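Local structure of putative modification methylase (Thermus thermophilus, 2ZIG) at residues V21-A29 with F284-A292; L87-G98 with E168-Y179. The protein probably transfers a methyl group from S-adenosyl-L-methionine to cytosine N4 in DNA, as a member of the N(4)/N(6)-methyltransferase family. All coordinates share one frame; numbering follows the deposited sequence.

Contact 1: residues V21-A29 with F284-A292; sequences VHRLHVGDA and FSLEVLDGA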
loop_
_atom_site.group_PDB
_atom_site.type_symbol
_atom_site.label_atom_id
_atom_site.label_comp_id
_atom_site.label_asym_id
_atom_site.label_seq_id
_atom_site.Cartn_x
_atom_site.Cartn_y
_atom_site.Cartn_z
ATOM N N VAL B 21 7.354 -24.790 -24.940
ATOM C CA VAL B 21 6.983 -25.699 -23.822
ATOM C C VAL B 21 6.635 -24.895 -22.576
ATOM O O VAL B 21 7.352 -23.970 -22.184
ATOM C CB VAL B 21 8.133 -26.681 -23.482
ATOM C CG1 VAL B 21 7.810 -27.461 -22.223
ATOM C CG2 VAL B 21 8.347 -27.652 -24.640
ATOM N N HIS B 22 5.507 -25.251 -21.974
ATOM C CA HIS B 22 5.035 -24.607 -20.768
ATOM C C HIS B 22 5.123 -25.675 -19.701
ATOM O O HIS B 22 4.574 -26.764 -19.869
ATOM C CB HIS B 22 3.600 -24.142 -20.970
ATOM C CG HIS B 22 3.447 -23.181 -22.106
ATOM N ND1 HIS B 22 2.750 -23.489 -23.256
ATOM C CD2 HIS B 22 3.943 -21.934 -22.287
ATOM C CE1 HIS B 22 2.824 -22.471 -24.097
ATOM N NE2 HIS B 22 3.544 -21.517 -23.534
ATOM N N ARG B 23 5.820 -25.371 -18.611
ATOM C CA ARG B 23 6.009 -26.352 -17.550
ATOM C C ARG B 23 5.530 -25.919 -16.172
ATOM O O ARG B 23 5.576 -24.742 -15.821
ATOM C CB ARG B 23 7.495 -26.714 -17.464
ATOM C CG ARG B 23 8.179 -26.791 -18.820
ATOM C CD ARG B 23 9.685 -26.907 -18.677
ATOM N NE ARG B 23 10.116 -28.254 -18.312
ATOM C CZ ARG B 23 10.099 -29.298 -19.137
ATOM N NH1 ARG B 23 10.512 -30.487 -18.716
ATOM N NH2 ARG B 23 9.675 -29.155 -20.386
ATOM N N LEU B 24 5.068 -26.891 -15.398
ATOM C CA LEU B 24 4.613 -26.640 -14.044
ATOM C C LEU B 24 5.313 -27.690 -13.180
ATOM O O LEU B 24 5.109 -28.894 -13.365
ATOM C CB LEU B 24 3.095 -26.814 -13.944
ATOM C CG LEU B 24 2.343 -26.189 -12.760
ATOM C CD1 LEU B 24 1.056 -26.958 -12.533
ATOM C CD2 LEU B 24 3.170 -26.219 -11.508
ATOM N N HIS B 25 6.158 -27.240 -12.260
ATOM C CA HIS B 25 6.869 -28.160 -11.378
ATOM C C HIS B 25 6.078 -28.349 -10.101
ATOM O O HIS B 25 5.496 -27.400 -9.566
ATOM C CB HIS B 25 8.248 -27.618 -11.024
ATOM C CG HIS B 25 9.178 -27.519 -12.188
ATOM N ND1 HIS B 25 10.170 -28.445 -12.427
ATOM C CD2 HIS B 25 9.273 -26.598 -13.176
ATOM C CE1 HIS B 25 10.840 -28.096 -13.511
ATOM N NE2 HIS B 25 10.316 -26.980 -13.985
ATOM N N VAL B 26 6.054 -29.580 -9.610
ATOM C CA VAL B 26 5.336 -29.868 -8.380
ATOM C C VAL B 26 6.355 -30.039 -7.279
ATOM O O VAL B 26 7.188 -30.935 -7.339
ATOM C CB VAL B 26 4.503 -31.150 -8.496
ATOM C CG1 VAL B 26 3.822 -31.445 -7.169
ATOM C CG2 VAL B 26 3.474 -30.995 -9.598
ATOM N N GLY B 27 6.294 -29.166 -6.280
ATOM C CA GLY B 27 7.231 -29.246 -5.177
ATOM C C GLY B 27 7.274 -27.997 -4.321
ATOM O O GLY B 27 6.313 -27.227 -4.254
ATOM N N ASP B 28 8.406 -27.799 -3.657
ATOM C CA ASP B 28 8.599 -26.647 -2.800
ATOM C C ASP B 28 9.215 -25.507 -3.598
ATOM O O ASP B 28 10.304 -25.645 -4.152
ATOM C CB ASP B 28 9.499 -27.020 -1.627
ATOM C CG ASP B 28 9.822 -25.839 -0.751
ATOM O OD1 ASP B 28 10.857 -25.183 -0.986
ATOM O OD2 ASP B 28 9.027 -25.563 0.165
ATOM N N ALA B 29 8.500 -24.384 -3.640
ATOM C CA ALA B 29 8.911 -23.190 -4.377
ATOM C C ALA B 29 10.395 -22.831 -4.277
ATOM O O ALA B 29 11.070 -22.667 -5.296
ATOM C CB ALA B 29 8.061 -22.006 -3.935
ATOM N N PHE B 284 -1.998 -25.864 -27.062
ATOM C CA PHE B 284 -0.872 -26.164 -26.183
ATOM C C PHE B 284 -1.254 -26.977 -24.958
ATOM O O PHE B 284 -2.421 -27.046 -24.584
ATOM C CB PHE B 284 -0.189 -24.873 -25.730
ATOM C CG PHE B 284 0.365 -24.047 -26.855
ATOM C CD1 PHE B 284 -0.486 -23.371 -27.726
ATOM C CD2 PHE B 284 1.735 -23.937 -27.040
ATOM C CE1 PHE B 284 0.023 -22.597 -28.764
ATOM C CE2 PHE B 284 2.258 -23.167 -28.071
ATOM C CZ PHE B 284 1.400 -22.495 -28.935
ATOM N N SER B 285 -0.248 -27.583 -24.336
ATOM C CA SER B 285 -0.442 -28.397 -23.144
ATOM C C SER B 285 0.536 -28.012 -22.056
ATOM O O SER B 285 1.651 -27.577 -22.332
ATOM C CB SER B 285 -0.265 -29.879 -23.472
ATOM O OG SER B 285 -1.355 -30.358 -24.236
ATOM N N LEU B 286 0.121 -28.173 -20.809
ATOM C CA LEU B 286 1.000 -27.844 -19.707
ATOM C C LEU B 286 1.672 -29.111 -19.216
ATOM O O LEU B 286 0.999 -30.052 -18.801
ATOM C CB LEU B 286 0.218 -27.210 -18.558
ATOM C CG LEU B 286 1.079 -26.906 -17.330
ATOM C CD1 LEU B 286 2.039 -25.765 -17.647
ATOM C CD2 LEU B 286 0.189 -26.548 -16.154
ATOM N N GLU B 287 2.998 -29.139 -19.268
ATOM C CA GLU B 287 3.728 -30.304 -18.805
ATOM C C GLU B 287 3.950 -30.198 -17.300
ATOM O O GLU B 287 4.569 -29.249 -16.821
ATOM C CB GLU B 287 5.076 -30.410 -19.512
ATOM C CG GLU B 287 5.761 -31.737 -19.257
ATOM C CD GLU B 287 7.195 -31.767 -19.732
ATOM O OE1 GLU B 287 7.778 -32.870 -19.767
ATOM O OE2 GLU B 287 7.742 -30.693 -20.062
ATOM N N VAL B 288 3.436 -31.173 -16.558
ATOM C CA VAL B 288 3.584 -31.191 -15.105
ATOM C C VAL B 288 4.710 -32.131 -14.699
ATOM O O VAL B 288 4.666 -33.326 -14.993
ATOM C CB VAL B 288 2.291 -31.658 -14.424
ATOM C CG1 VAL B 288 2.483 -31.705 -12.910
ATOM C CG2 VAL B 288 1.145 -30.732 -14.804
ATOM N N LEU B 289 5.716 -31.589 -14.021
ATOM C CA LEU B 289 6.856 -32.385 -13.584
ATOM C C LEU B 289 6.842 -32.602 -12.080
ATOM O O LEU B 289 7.151 -31.684 -11.320
ATOM C CB LEU B 289 8.157 -31.690 -13.965
ATOM C CG LEU B 289 8.317 -31.280 -15.425
ATOM C CD1 LEU B 289 9.669 -30.624 -15.607
ATOM C CD2 LEU B 289 8.185 -32.496 -16.328
ATOM N N ASP B 290 6.485 -33.813 -11.655
ATOM C CA ASP B 290 6.444 -34.150 -10.232
ATOM C C ASP B 290 7.865 -34.282 -9.702
ATOM O O ASP B 290 8.259 -35.337 -9.210
ATOM C CB ASP B 290 5.691 -35.469 -9.996
ATOM C CG ASP B 290 4.182 -35.335 -10.181
ATOM O OD1 ASP B 290 3.538 -34.569 -9.426
ATOM O OD2 ASP B 290 3.636 -36.004 -11.086
ATOM N N GLY B 291 8.631 -33.202 -9.812
ATOM C CA GLY B 291 10.001 -33.210 -9.336
ATOM C C GLY B 291 10.820 -34.348 -9.911
ATOM O O GLY B 291 10.952 -34.475 -11.130
ATOM N N ALA B 292 11.371 -35.174 -9.025
ATOM C CA ALA B 292 12.186 -36.314 -9.426
ATOM C C ALA B 292 11.388 -37.274 -10.300
ATOM O O ALA B 292 10.715 -38.180 -9.802
ATOM C CB ALA B 292 12.713 -37.044 -8.190
#
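Leu24 meets Leu286 and Val26 meets Val288 on the packed face of two parallel strands, 22-26 and 286-289, whose short axes run at 26° to each other. Four backbone hydrogen bonds join them: His22 O accepts from Glu287 N, Leu24 N gives to Glu287 O and Leu24 O takes Leu289 N at 2.8 Å, and Val26 N closes the row on Leu289 O. On that face CD2 of Leu286 rests against CB of Leu24 at 3.7 Å. CG1 of Val26 stands anti to the backbone N (chi1 177°), which leaves CG2 beside that N, where it reaches CG1 of Val288 at 3.5 Å. At the start of the pair the His22 ring crosses that of Phe284 obliquely, CE1 to CD2 3.5 Å, with the planes 57° apart.

The other face, carrying Arg23, His25, Glu287 and Leu289, is looser and more open to solvent. Arg23 and Glu287 run side by side in the same direction, and the arginine chain, bent at chi3, brings its guanidinium round to Glu287. NH2 and OE2 form a salt bridge, with OE2 modelled over one guanidinium face, but OE2 sits too close to its neighbour, so this detail is doubtful. CD1 of Leu289 touches CE1 of His25 at 3.5 Å and also packs against the guanidinium. A methionine in place of Arg23 would probably leave the Glu287 carboxylate without its opposite charge.

Helix 267-280 covers the packed face, with Ala270 against Leu24 and Val26 and Phe277 against Leu286. Strand 259-264 pairs with the far side of strand 22-26, placing Leu24 next to Glu264, while strand 286-289 is the outermost strand at this end of the chain's sheet.

Contact 2: residues L87-G98 with E168-Y179; sequences LVPGGRLVIVVG and EYILMQRKPGGY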
loop_
_atom_site.group_PDB
_atom_site.type_symbol
_atom_site.label_atom_id
_atom_site.label_comp_id
_atom_site.label_asym_id
_atom_site.label_seq_id
_atom_site.Cartn_x
_atom_site.Cartn_y
_atom_site.Cartn_z
ATOM N N LEU B 87 15.444 -13.703 -11.976
ATOM C CA LEU B 87 15.081 -12.552 -12.791
ATOM C C LEU B 87 16.274 -11.994 -13.576
ATOM O O LEU B 87 17.404 -11.951 -13.070
ATOM C CB LEU B 87 14.506 -11.467 -11.879
ATOM C CG LEU B 87 13.163 -10.794 -12.179
ATOM C CD1 LEU B 87 12.086 -11.820 -12.493
ATOM C CD2 LEU B 87 12.773 -9.951 -10.966
ATOM N N VAL B 88 16.025 -11.583 -14.817
ATOM C CA VAL B 88 17.074 -10.988 -15.628
ATOM C C VAL B 88 17.090 -9.524 -15.217
ATOM O O VAL B 88 16.049 -8.959 -14.877
ATOM C CB VAL B 88 16.767 -11.071 -17.141
ATOM C CG1 VAL B 88 16.595 -12.514 -17.562
ATOM C CG2 VAL B 88 15.518 -10.261 -17.473
ATOM N N PRO B 89 18.269 -8.884 -15.228
ATOM C CA PRO B 89 18.321 -7.471 -14.840
ATOM C C PRO B 89 17.248 -6.677 -15.562
ATOM O O PRO B 89 17.117 -6.774 -16.778
ATOM C CB PRO B 89 19.729 -7.058 -15.252
ATOM C CG PRO B 89 20.515 -8.315 -14.969
ATOM C CD PRO B 89 19.612 -9.398 -15.544
ATOM N N GLY B 90 16.478 -5.896 -14.813
ATOM C CA GLY B 90 15.424 -5.106 -15.423
ATOM C C GLY B 90 14.075 -5.800 -15.352
ATOM O O GLY B 90 13.036 -5.161 -15.510
ATOM N N GLY B 91 14.092 -7.111 -15.126
ATOM C CA GLY B 91 12.857 -7.866 -15.024
ATOM C C GLY B 91 12.202 -7.532 -13.693
ATOM O O GLY B 91 12.817 -6.892 -12.842
ATOM N N ARG B 92 10.967 -7.967 -13.485
ATOM C CA ARG B 92 10.314 -7.635 -12.230
ATOM C C ARG B 92 9.471 -8.734 -11.624
ATOM O O ARG B 92 9.043 -9.672 -12.300
ATOM C CB ARG B 92 9.454 -6.373 -12.403
ATOM C CG ARG B 92 8.272 -6.517 -13.358
ATOM C CD ARG B 92 7.451 -5.227 -13.423
ATOM N NE ARG B 92 8.208 -4.137 -14.037
ATOM C CZ ARG B 92 7.837 -2.859 -14.024
ATOM N NH1 ARG B 92 6.710 -2.489 -13.423
ATOM N NH2 ARG B 92 8.595 -1.948 -14.616
ATOM N N LEU B 93 9.265 -8.608 -10.320
ATOM C CA LEU B 93 8.439 -9.527 -9.563
ATOM C C LEU B 93 7.154 -8.755 -9.237
ATOM O O LEU B 93 7.188 -7.732 -8.551
ATOM C CB LEU B 93 9.166 -9.945 -8.283
ATOM C CG LEU B 93 8.352 -10.460 -7.096
ATOM C CD1 LEU B 93 7.785 -11.844 -7.373
ATOM C CD2 LEU B 93 9.251 -10.489 -5.880
ATOM N N VAL B 94 6.031 -9.233 -9.759
ATOM C CA VAL B 94 4.737 -8.592 -9.529
ATOM C C VAL B 94 3.985 -9.470 -8.538
ATOM O O VAL B 94 3.808 -10.664 -8.773
ATOM C CB VAL B 94 3.916 -8.491 -10.838
ATOM C CG1 VAL B 94 2.624 -7.721 -10.595
ATOM C CG2 VAL B 94 4.730 -7.795 -11.905
ATOM N N ILE B 95 3.544 -8.884 -7.430
ATOM C CA ILE B 95 2.839 -9.643 -6.403
ATOM C C ILE B 95 1.441 -9.090 -6.111
ATOM O O ILE B 95 1.288 -7.952 -5.661
ATOM C CB ILE B 95 3.660 -9.661 -5.094
ATOM C CG1 ILE B 95 5.092 -10.135 -5.388
ATOM C CG2 ILE B 95 3.015 -10.587 -4.093
ATOM C CD1 ILE B 95 6.050 -10.015 -4.213
ATOM N N VAL B 96 0.423 -9.901 -6.385
ATOM C CA VAL B 96 -0.961 -9.503 -6.146
ATOM C C VAL B 96 -1.283 -9.936 -4.722
ATOM O O VAL B 96 -1.398 -11.128 -4.435
ATOM C CB VAL B 96 -1.905 -10.188 -7.145
ATOM C CG1 VAL B 96 -3.343 -9.747 -6.892
ATOM C CG2 VAL B 96 -1.468 -9.847 -8.574
ATOM N N VAL B 97 -1.412 -8.949 -3.835
ATOM C CA VAL B 97 -1.660 -9.202 -2.417
ATOM C C VAL B 97 -2.813 -8.404 -1.838
ATOM O O VAL B 97 -2.886 -7.197 -2.031
ATOM C CB VAL B 97 -0.450 -8.798 -1.532
ATOM C CG1 VAL B 97 -0.400 -9.677 -0.317
ATOM C CG2 VAL B 97 0.826 -8.827 -2.316
ATOM N N GLY B 98 -3.685 -9.084 -1.100
ATOM C CA GLY B 98 -4.783 -8.413 -0.433
ATOM C C GLY B 98 -4.421 -8.464 1.043
ATOM O O GLY B 98 -3.927 -9.494 1.508
ATOM N N GLU B 168 -6.941 -4.743 -3.382
ATOM C CA GLU B 168 -5.778 -5.599 -3.240
ATOM C C GLU B 168 -4.656 -4.789 -3.872
ATOM O O GLU B 168 -4.909 -3.883 -4.666
ATOM C CB GLU B 168 -5.964 -6.937 -3.942
ATOM C CG GLU B 168 -6.764 -7.904 -3.103
ATOM C CD GLU B 168 -6.702 -9.308 -3.629
ATOM O OE1 GLU B 168 -5.620 -9.708 -4.109
ATOM O OE2 GLU B 168 -7.730 -10.013 -3.547
ATOM N N TYR B 169 -3.421 -5.103 -3.510
ATOM C CA TYR B 169 -2.280 -4.354 -4.001
ATOM C C TYR B 169 -1.454 -5.136 -5.011
ATOM O O TYR B 169 -1.142 -6.301 -4.800
ATOM C CB TYR B 169 -1.387 -3.963 -2.820
ATOM C CG TYR B 169 -2.118 -3.261 -1.695
ATOM C CD1 TYR B 169 -2.173 -1.870 -1.627
ATOM C CD2 TYR B 169 -2.786 -3.992 -0.718
ATOM C CE1 TYR B 169 -2.884 -1.220 -0.600
ATOM C CE2 TYR B 169 -3.494 -3.360 0.303
ATOM C CZ TYR B 169 -3.539 -1.975 0.355
ATOM O OH TYR B 169 -4.244 -1.361 1.368
ATOM N N ILE B 170 -1.108 -4.497 -6.120
ATOM C CA ILE B 170 -0.284 -5.178 -7.103
ATOM C C ILE B 170 1.082 -4.552 -6.968
ATOM O O ILE B 170 1.348 -3.501 -7.531
ATOM C CB ILE B 170 -0.820 -5.007 -8.536
ATOM C CG1 ILE B 170 -2.224 -5.613 -8.627
ATOM C CG2 ILE B 170 0.102 -5.727 -9.531
ATOM C CD1 ILE B 170 -2.887 -5.440 -9.990
ATOM N N LEU B 171 1.927 -5.204 -6.171
ATOM C CA LEU B 171 3.285 -4.746 -5.905
ATOM C C LEU B 171 4.197 -4.952 -7.102
ATOM O O LEU B 171 4.121 -5.965 -7.783
ATOM C CB LEU B 171 3.842 -5.483 -4.690
ATOM C CG LEU B 171 2.943 -5.393 -3.449
ATOM C CD1 LEU B 171 3.519 -6.240 -2.319
ATOM C CD2 LEU B 171 2.829 -3.944 -3.025
ATOM N N MET B 172 5.061 -3.978 -7.348
ATOM C CA MET B 172 5.994 -4.036 -8.463
ATOM C C MET B 172 7.413 -3.926 -7.910
ATOM O O MET B 172 7.812 -2.880 -7.391
ATOM C CB MET B 172 5.716 -2.881 -9.424
ATOM C CG MET B 172 4.269 -2.784 -9.884
ATOM S SD MET B 172 3.916 -3.828 -11.296
ATOM C CE MET B 172 2.273 -3.255 -11.748
ATOM N N GLN B 173 8.164 -5.017 -8.020
ATOM C CA GLN B 173 9.529 -5.055 -7.527
ATOM C C GLN B 173 10.473 -5.381 -8.671
ATOM O O GLN B 173 10.476 -6.502 -9.182
ATOM C CB GLN B 173 9.636 -6.097 -6.420
ATOM C CG GLN B 173 8.699 -5.810 -5.252
ATOM C CD GLN B 173 8.997 -4.482 -4.599
ATOM O OE1 GLN B 173 8.130 -3.609 -4.505
ATOM N NE2 GLN B 173 10.236 -4.316 -4.140
ATOM N N ARG B 174 11.273 -4.395 -9.065
ATOM C CA ARG B 174 12.201 -4.557 -10.177
ATOM C C ARG B 174 13.625 -4.888 -9.771
ATOM O O ARG B 174 14.153 -4.331 -8.810
ATOM C CB ARG B 174 12.206 -3.285 -11.031
ATOM C CG ARG B 174 13.019 -3.384 -12.312
ATOM C CD ARG B 174 12.705 -2.231 -13.259
ATOM N NE ARG B 174 13.076 -0.934 -12.700
ATOM C CZ ARG B 174 12.748 0.237 -13.241
ATOM N NH1 ARG B 174 13.127 1.371 -12.667
ATOM N NH2 ARG B 174 12.030 0.281 -14.355
ATOM N N LYS B 175 14.237 -5.811 -10.507
ATOM C CA LYS B 175 15.618 -6.190 -10.249
ATOM C C LYS B 175 16.475 -5.211 -11.031
ATOM O O LYS B 175 16.438 -5.191 -12.260
ATOM C CB LYS B 175 15.912 -7.608 -10.741
ATOM C CG LYS B 175 17.393 -7.981 -10.619
ATOM C CD LYS B 175 17.675 -9.385 -11.115
ATOM C CE LYS B 175 19.142 -9.734 -10.932
ATOM N NZ LYS B 175 19.447 -11.122 -11.370
ATOM N N PRO B 176 17.255 -4.379 -10.334
ATOM C CA PRO B 176 18.106 -3.409 -11.022
ATOM C C PRO B 176 19.162 -4.118 -11.862
ATOM O O PRO B 176 19.201 -5.347 -11.908
ATOM C CB PRO B 176 18.714 -2.618 -9.871
ATOM C CG PRO B 176 18.850 -3.650 -8.815
ATOM C CD PRO B 176 17.533 -4.386 -8.889
ATOM N N GLY B 177 20.010 -3.346 -12.532
ATOM C CA GLY B 177 21.056 -3.948 -13.338
ATOM C C GLY B 177 21.058 -3.524 -14.790
ATOM O O GLY B 177 21.902 -3.968 -15.569
ATOM N N GLY B 178 20.117 -2.667 -15.162
ATOM C CA GLY B 178 20.061 -2.216 -16.538
ATOM C C GLY B 178 18.724 -2.527 -17.169
ATOM O O GLY B 178 17.972 -3.361 -16.667
ATOM N N TYR B 179 18.436 -1.863 -18.280
ATOM C CA TYR B 179 17.175 -2.050 -18.976
ATOM C C TYR B 179 17.081 -3.370 -19.727
ATOM O O TYR B 179 17.983 -4.204 -19.669
ATOM C CB TYR B 179 16.934 -0.894 -19.945
ATOM C CG TYR B 179 16.962 0.469 -19.290
ATOM C CD1 TYR B 179 18.151 0.998 -18.786
ATOM C CD2 TYR B 179 15.801 1.234 -19.181
ATOM C CE1 TYR B 179 18.187 2.257 -18.191
ATOM C CE2 TYR B 179 15.823 2.495 -18.587
ATOM C CZ TYR B 179 17.019 3.002 -18.096
ATOM O OH TYR B 179 17.050 4.252 -17.515
HETATM O O HOH W 1 -4.284 -12.222 -4.117
#
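Strands 91-97 and 168-174 run antiparallel at 166°, with Leu93-Gln173, Ile95-Leu171 and Val97-Tyr169 as hydrogen-bonded pairs and Arg92-Arg174, Val94-Met172 and Val96-Ile170 as non-hydrogen-bonded ones. Over one face CG1 of Val94 presses on CG2 of Ile170 at 3.4 Å, a tight contact, and Met172 lies alongside Val94. The Met172 chain bends at chi2 (-85°), and its SD sits at the edge of the Arg92 guanidinium, in its plane, 3.8 Å from NH1. On the opposite face CG2 of Val97 meets CD1 of Leu171 at 3.7 Å, and Gln173 turns its OE1 away to Asn130.

Beyond the strands, the extended Lys175 side chain runs alongside Leu87 but points the other way, and NZ donates to Leu87 O at 2.8 Å; the same NZ also bonds Phe84 O in the last turn of helix 66-86, and the lysine makes a cation-pi contact with the Phe84 ring. Gly90, in the type II turn of Val88-Gly91, donates its N to Lys175 O. At the other end a water bridges Val96 O and Glu168 OE1.

Helix 222-232 covers the Val94 face and helix 115-125 the Leu171 face, and the pair lies inside the sheet. Strand 167-174, set between 129-137 and 91-97, is the one strand reversed in an otherwise parallel sheet, a hallmark of the Rossmann-like fold of S-adenosyl-L-methionine-dependent methyltransferases.

Contacts 1 and 2 belong to one mixed sheet but do not touch: their centres are 23 Å apart and their nearest atoms about 11 Å. Strands 41-46, 238-241 and 259-264 lie between them, so contact 1 forms one border of the sheet and contact 2 joins the run of parallel strands to the single reversed strand, 167-174. Along the chain, 21-29 comes first, then 87-98 and 168-179, and 284-292 last, so contact 1 brings the two ends of the modelled chain together around everything between. Asp28 and Ala29 of the S-adenosyl-L-methionine site, unoccupied in this chain, follow strand 22-26, whereas contact 2 packs against the second subunit, with Arg174 on Ile162 of that chain.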